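Local coordinates for Thg1-like uncharacterized protein (PDB 4KGM) that probably adds nucleotides to the 5' end of tRNA, as a Thg1-like polymerase with a palm-like catalytic domain that binds ATP and magnesium ions, at residues Y15-V25 / S91-I100. Numbering follows the deposited sequence.
Sequences YRIKLPERMPV and SWFENNLQKI. With PO4 (phosphate ion), chain J.
Leu19 N donates to Asn95 O (2.8 Å) and Leu97 N donates to Ile17 O (2.8 Å), two nearly straight bonds that flank Lys18 and Asn96 and make a single beta bridge between the loop 15-24 and the loop just ahead of helix 97-119. The Asn95 side chain extends the grip: its ND2 reaches Leu19 O at 3.2 Å, approaching from above the carbonyl plane, although that oxygen lies close to the plane of the Asn95 amide. The same ND2 donates to water 3, which in turn donates to Pro20 O and Met23 O, so the water links the amide to two carbonyls of the turn ahead of strand 25-31. At the other end, Gln98 NE2 bonds Tyr15 O (2.9 Å), and Gln98 OE1 accepts from Ala132 N of the second subunit.

Beside the bridge, Ile17 and Leu97 lie side by side, Ile17 CG2 3.9 Å from Leu97 CD2, while Leu19 crosses Leu97 at about a right angle; Leu19, Leu97 and Ile100 all rest on strand 128-134. Lys18 runs extended past Glu94 O, and its NZ makes a long salt bridge with Glu94 OE1 (3.7 Å). Asn96 is the N-cap of helix 97-119: with CG anti to its own N (chi1 -177°), OD1 accepts from Lys99 N at 3.0 Å and ND2 sits over the centre of the Arg16 guanidinium, the two planes 82° apart. Arg16 NH2 points almost straight at O4 of a phosphate (2.6 Å), and Lys99 NZ and Arg131 of the second subunit also bind this ion.

Backbone and amide bonds thus tie the link between helix 4-13 and strand 25-31 to the start of helix 97-119 at a subunit interface, while the arginines and lysine gathered beside it can hold an anion, here a phosphate probably from the crystallisation liquor.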
loop_
_atom_site.group_PDB
_atom_site.type_symbol
_atom_site.label_atom_id
_atom_site.label_comp_id
_atom_site.label_asym_id
_atom_site.label_seq_id
_atom_site.Cartn_x
_atom_site.Cartn_y
_atom_site.Cartn_z
ATOM N N TYR A 15 -6.952 1.677 -2.699
ATOM C CA TYR A 15 -6.322 0.367 -2.759
ATOM C C TYR A 15 -6.030 -0.062 -4.192
ATOM O O TYR A 15 -5.885 -1.249 -4.485
ATOM C CB TYR A 15 -7.156 -0.669 -2.000
ATOM C CG TYR A 15 -7.252 -0.319 -0.536
ATOM C CD1 TYR A 15 -6.218 -0.630 0.338
ATOM C CD2 TYR A 15 -8.351 0.366 -0.037
ATOM C CE1 TYR A 15 -6.286 -0.290 1.674
ATOM C CE2 TYR A 15 -8.429 0.709 1.300
ATOM C CZ TYR A 15 -7.392 0.379 2.149
ATOM O OH TYR A 15 -7.461 0.718 3.480
ATOM N N ARG A 16 -5.934 0.924 -5.078
ATOM C CA ARG A 16 -5.467 0.684 -6.433
ATOM C C ARG A 16 -3.946 0.638 -6.412
ATOM O O ARG A 16 -3.270 1.573 -6.839
ATOM C CB ARG A 16 -5.959 1.774 -7.384
ATOM C CG ARG A 16 -5.710 1.462 -8.847
ATOM C CD ARG A 16 -6.344 2.497 -9.758
ATOM N NE ARG A 16 -6.232 2.105 -11.158
ATOM C CZ ARG A 16 -7.088 1.299 -11.779
ATOM N NH1 ARG A 16 -8.125 0.796 -11.122
ATOM N NH2 ARG A 16 -6.906 0.991 -13.056
ATOM N N ILE A 17 -3.414 -0.461 -5.900
ATOM C CA ILE A 17 -1.981 -0.609 -5.715
ATOM C C ILE A 17 -1.306 -1.060 -7.004
ATOM O O ILE A 17 -1.810 -1.934 -7.709
ATOM C CB ILE A 17 -1.685 -1.601 -4.570
ATOM C CG1 ILE A 17 -2.416 -1.153 -3.301
ATOM C CG2 ILE A 17 -0.194 -1.716 -4.324
ATOM C CD1 ILE A 17 -2.269 -2.096 -2.142
ATOM N N LYS A 18 -0.172 -0.442 -7.318
ATOM C CA LYS A 18 0.608 -0.835 -8.482
ATOM C C LYS A 18 2.040 -1.185 -8.101
ATOM O O LYS A 18 2.669 -0.493 -7.301
ATOM C CB LYS A 18 0.603 0.267 -9.544
ATOM C CG LYS A 18 -0.711 0.398 -10.296
ATOM C CD LYS A 18 -0.585 1.369 -11.457
ATOM C CE LYS A 18 -1.829 1.357 -12.330
ATOM N NZ LYS A 18 -1.728 2.334 -13.450
ATOM N N LEU A 19 2.545 -2.271 -8.673
ATOM C CA LEU A 19 3.932 -2.663 -8.477
ATOM C C LEU A 19 4.833 -1.770 -9.321
ATOM O O LEU A 19 4.483 -1.429 -10.452
ATOM C CB LEU A 19 4.134 -4.126 -8.878
ATOM C CG LEU A 19 3.380 -5.191 -8.080
ATOM C CD1 LEU A 19 3.459 -6.537 -8.782
ATOM C CD2 LEU A 19 3.934 -5.295 -6.665
ATOM N N PRO A 20 5.992 -1.380 -8.770
ATOM C CA PRO A 20 6.972 -0.626 -9.558
ATOM C C PRO A 20 7.391 -1.429 -10.783
ATOM O O PRO A 20 7.572 -2.641 -10.684
ATOM C CB PRO A 20 8.151 -0.450 -8.589
ATOM C CG PRO A 20 7.921 -1.443 -7.493
ATOM C CD PRO A 20 6.439 -1.587 -7.383
ATOM N N GLU A 21 7.526 -0.755 -11.921
ATOM C CA GLU A 21 7.799 -1.420 -13.190
ATOM C C GLU A 21 9.281 -1.722 -13.387
ATOM O O GLU A 21 10.111 -1.408 -12.532
ATOM C CB GLU A 21 7.289 -0.565 -14.354
ATOM C CG GLU A 21 5.800 -0.246 -14.293
ATOM C CD GLU A 21 5.354 0.687 -15.406
ATOM O OE1 GLU A 21 6.173 0.985 -16.300
ATOM O OE2 GLU A 21 4.186 1.131 -15.385
ATOM N N ARG A 22 9.593 -2.335 -14.527
ATOM C CA ARG A 22 10.962 -2.674 -14.912
ATOM C C ARG A 22 11.733 -3.470 -13.861
ATOM O O ARG A 22 12.917 -3.226 -13.633
ATOM C CB ARG A 22 11.746 -1.423 -15.324
ATOM C CG ARG A 22 11.256 -0.793 -16.618
ATOM C CD ARG A 22 12.249 0.226 -17.150
ATOM N NE ARG A 22 13.540 -0.383 -17.461
ATOM C CZ ARG A 22 13.816 -1.000 -18.605
ATOM N NH1 ARG A 22 12.890 -1.095 -19.549
ATOM N NH2 ARG A 22 15.016 -1.527 -18.805
ATOM N N MET A 23 11.054 -4.421 -13.229
ATOM C CA MET A 23 11.702 -5.341 -12.303
ATOM C C MET A 23 10.916 -6.651 -12.204
ATOM O O MET A 23 9.704 -6.661 -12.424
ATOM C CB MET A 23 11.905 -4.690 -10.926
ATOM C CG MET A 23 10.638 -4.291 -10.202
ATOM S SD MET A 23 11.020 -3.561 -8.593
ATOM C CE MET A 23 11.998 -2.145 -9.093
ATOM N N PRO A 24 11.609 -7.763 -11.900
ATOM C CA PRO A 24 10.993 -9.095 -11.841
ATOM C C PRO A 24 9.744 -9.153 -10.969
ATOM O O PRO A 24 9.746 -8.646 -9.847
ATOM C CB PRO A 24 12.094 -9.956 -11.220
ATOM C CG PRO A 24 13.355 -9.301 -11.643
ATOM C CD PRO A 24 13.064 -7.825 -11.661
ATOM N N VAL A 25 8.688 -9.767 -11.496
ATOM C CA VAL A 25 7.454 -9.977 -10.745
ATOM C C VAL A 25 7.209 -11.469 -10.525
ATOM O O VAL A 25 7.327 -12.270 -11.453
ATOM C CB VAL A 25 6.237 -9.358 -11.470
ATOM C CG1 VAL A 25 4.935 -9.851 -10.857
ATOM C CG2 VAL A 25 6.311 -7.839 -11.429
ATOM N N SER A 91 3.411 -3.614 -19.087
ATOM C CA SER A 91 3.167 -4.531 -17.979
ATOM C C SER A 91 1.762 -5.119 -18.017
ATOM O O SER A 91 0.806 -4.448 -18.410
ATOM C CB SER A 91 3.407 -3.837 -16.635
ATOM O OG SER A 91 4.790 -3.650 -16.399
ATOM N N TRP A 92 1.651 -6.380 -17.607
ATOM C CA TRP A 92 0.364 -7.051 -17.506
ATOM C C TRP A 92 -0.537 -6.278 -16.552
ATOM O O TRP A 92 -0.204 -6.112 -15.378
ATOM C CB TRP A 92 0.550 -8.482 -16.998
ATOM C CG TRP A 92 -0.658 -9.347 -17.180
ATOM C CD1 TRP A 92 -1.545 -9.306 -18.217
ATOM C CD2 TRP A 92 -1.120 -10.375 -16.296
ATOM N NE1 TRP A 92 -2.527 -10.248 -18.036
ATOM C CE2 TRP A 92 -2.289 -10.918 -16.864
ATOM C CE3 TRP A 92 -0.656 -10.890 -15.082
ATOM C CZ2 TRP A 92 -3.002 -11.951 -16.259
ATOM C CZ3 TRP A 92 -1.365 -11.915 -14.482
ATOM C CH2 TRP A 92 -2.526 -12.434 -15.072
ATOM N N PHE A 93 -1.666 -5.794 -17.070
ATOM C CA PHE A 93 -2.611 -4.983 -16.300
ATOM C C PHE A 93 -1.953 -3.741 -15.695
ATOM O O PHE A 93 -2.418 -3.217 -14.679
ATOM C CB PHE A 93 -3.284 -5.814 -15.201
ATOM C CG PHE A 93 -4.197 -6.889 -15.721
ATOM C CD1 PHE A 93 -5.061 -6.638 -16.774
ATOM C CD2 PHE A 93 -4.192 -8.154 -15.153
ATOM C CE1 PHE A 93 -5.905 -7.630 -17.249
ATOM C CE2 PHE A 93 -5.030 -9.149 -15.625
ATOM C CZ PHE A 93 -5.887 -8.886 -16.675
ATOM N N GLU A 94 -0.872 -3.282 -16.324
ATOM C CA GLU A 94 -0.113 -2.123 -15.854
ATOM C C GLU A 94 0.407 -2.317 -14.431
ATOM O O GLU A 94 0.489 -1.362 -13.657
ATOM C CB GLU A 94 -0.954 -0.846 -15.950
ATOM C CG GLU A 94 -1.464 -0.549 -17.348
ATOM C CD GLU A 94 -2.525 0.533 -17.361
ATOM O OE1 GLU A 94 -3.280 0.638 -16.370
ATOM O OE2 GLU A 94 -2.602 1.280 -18.359
ATOM N N ASN A 95 0.757 -3.559 -14.105
ATOM C CA ASN A 95 1.254 -3.927 -12.778
ATOM C C ASN A 95 0.288 -3.636 -11.625
ATOM O O ASN A 95 0.714 -3.429 -10.488
ATOM C CB ASN A 95 2.634 -3.314 -12.510
ATOM C CG ASN A 95 3.769 -4.291 -12.772
ATOM O OD1 ASN A 95 3.578 -5.331 -13.403
ATOM N ND2 ASN A 95 4.959 -3.961 -12.281
ATOM N N ASN A 96 -1.007 -3.633 -11.927
ATOM C CA ASN A 96 -2.045 -3.525 -10.908
ATOM C C ASN A 96 -2.038 -4.755 -9.997
ATOM O O ASN A 96 -2.291 -5.868 -10.453
ATOM C CB ASN A 96 -3.415 -3.363 -11.578
ATOM C CG ASN A 96 -4.544 -3.159 -10.579
ATOM O OD1 ASN A 96 -4.788 -3.995 -9.708
ATOM N ND2 ASN A 96 -5.244 -2.041 -10.709
ATOM N N LEU A 97 -1.764 -4.543 -8.714
ATOM C CA LEU A 97 -1.607 -5.642 -7.762
ATOM C C LEU A 97 -2.827 -6.563 -7.675
ATOM O O LEU A 97 -2.718 -7.762 -7.921
ATOM C CB LEU A 97 -1.250 -5.110 -6.370
ATOM C CG LEU A 97 -0.970 -6.163 -5.291
ATOM C CD1 LEU A 97 0.337 -6.905 -5.564
ATOM C CD2 LEU A 97 -0.951 -5.538 -3.907
ATOM N N GLN A 98 -3.983 -5.999 -7.331
ATOM C CA GLN A 98 -5.192 -6.797 -7.126
ATOM C C GLN A 98 -5.668 -7.498 -8.393
ATOM O O GLN A 98 -6.296 -8.553 -8.325
ATOM C CB GLN A 98 -6.323 -5.947 -6.550
ATOM C CG GLN A 98 -6.099 -5.494 -5.119
ATOM C CD GLN A 98 -7.366 -4.966 -4.480
ATOM O OE1 GLN A 98 -8.271 -5.731 -4.149
ATOM N NE2 GLN A 98 -7.439 -3.651 -4.304
ATOM N N LYS A 99 -5.371 -6.913 -9.546
ATOM C CA LYS A 99 -5.804 -7.493 -10.809
ATOM C C LYS A 99 -4.896 -8.649 -11.221
ATOM O O LYS A 99 -5.371 -9.681 -11.690
ATOM C CB LYS A 99 -5.868 -6.424 -11.904
ATOM C CG LYS A 99 -7.090 -6.544 -12.798
ATOM C CD LYS A 99 -7.227 -5.351 -13.721
ATOM C CE LYS A 99 -8.478 -5.461 -14.579
ATOM N NZ LYS A 99 -8.618 -4.295 -15.494
ATOM N N ILE A 100 -3.591 -8.479 -11.036
ATOM C CA ILE A 100 -2.634 -9.531 -11.356
ATOM C C ILE A 100 -2.883 -10.779 -10.509
ATOM O O ILE A 100 -2.888 -11.894 -11.023
ATOM C CB ILE A 100 -1.180 -9.056 -11.156
ATOM C CG1 ILE A 100 -0.800 -8.036 -12.229
ATOM C CG2 ILE A 100 -0.218 -10.229 -11.206
ATOM C CD1 ILE A 100 0.605 -7.490 -12.073
HETATM P P PO4 J . -10.010 -0.890 -14.268
HETATM O O1 PO4 J . -10.530 -0.241 -15.528
HETATM O O2 PO4 J . -10.687 -0.265 -13.070
HETATM O O3 PO4 J . -10.307 -2.371 -14.299
HETATM O O4 PO4 J . -8.516 -0.686 -14.179
HETATM O O HOH W 1 -6.658 -2.507 -7.654
HETATM O O HOH W 2 -4.197 -3.312 -6.866
HETATM O O HOH W 3 7.625 -4.685 -12.262
HETATM O O HOH W 4 2.021 1.108 -13.782
#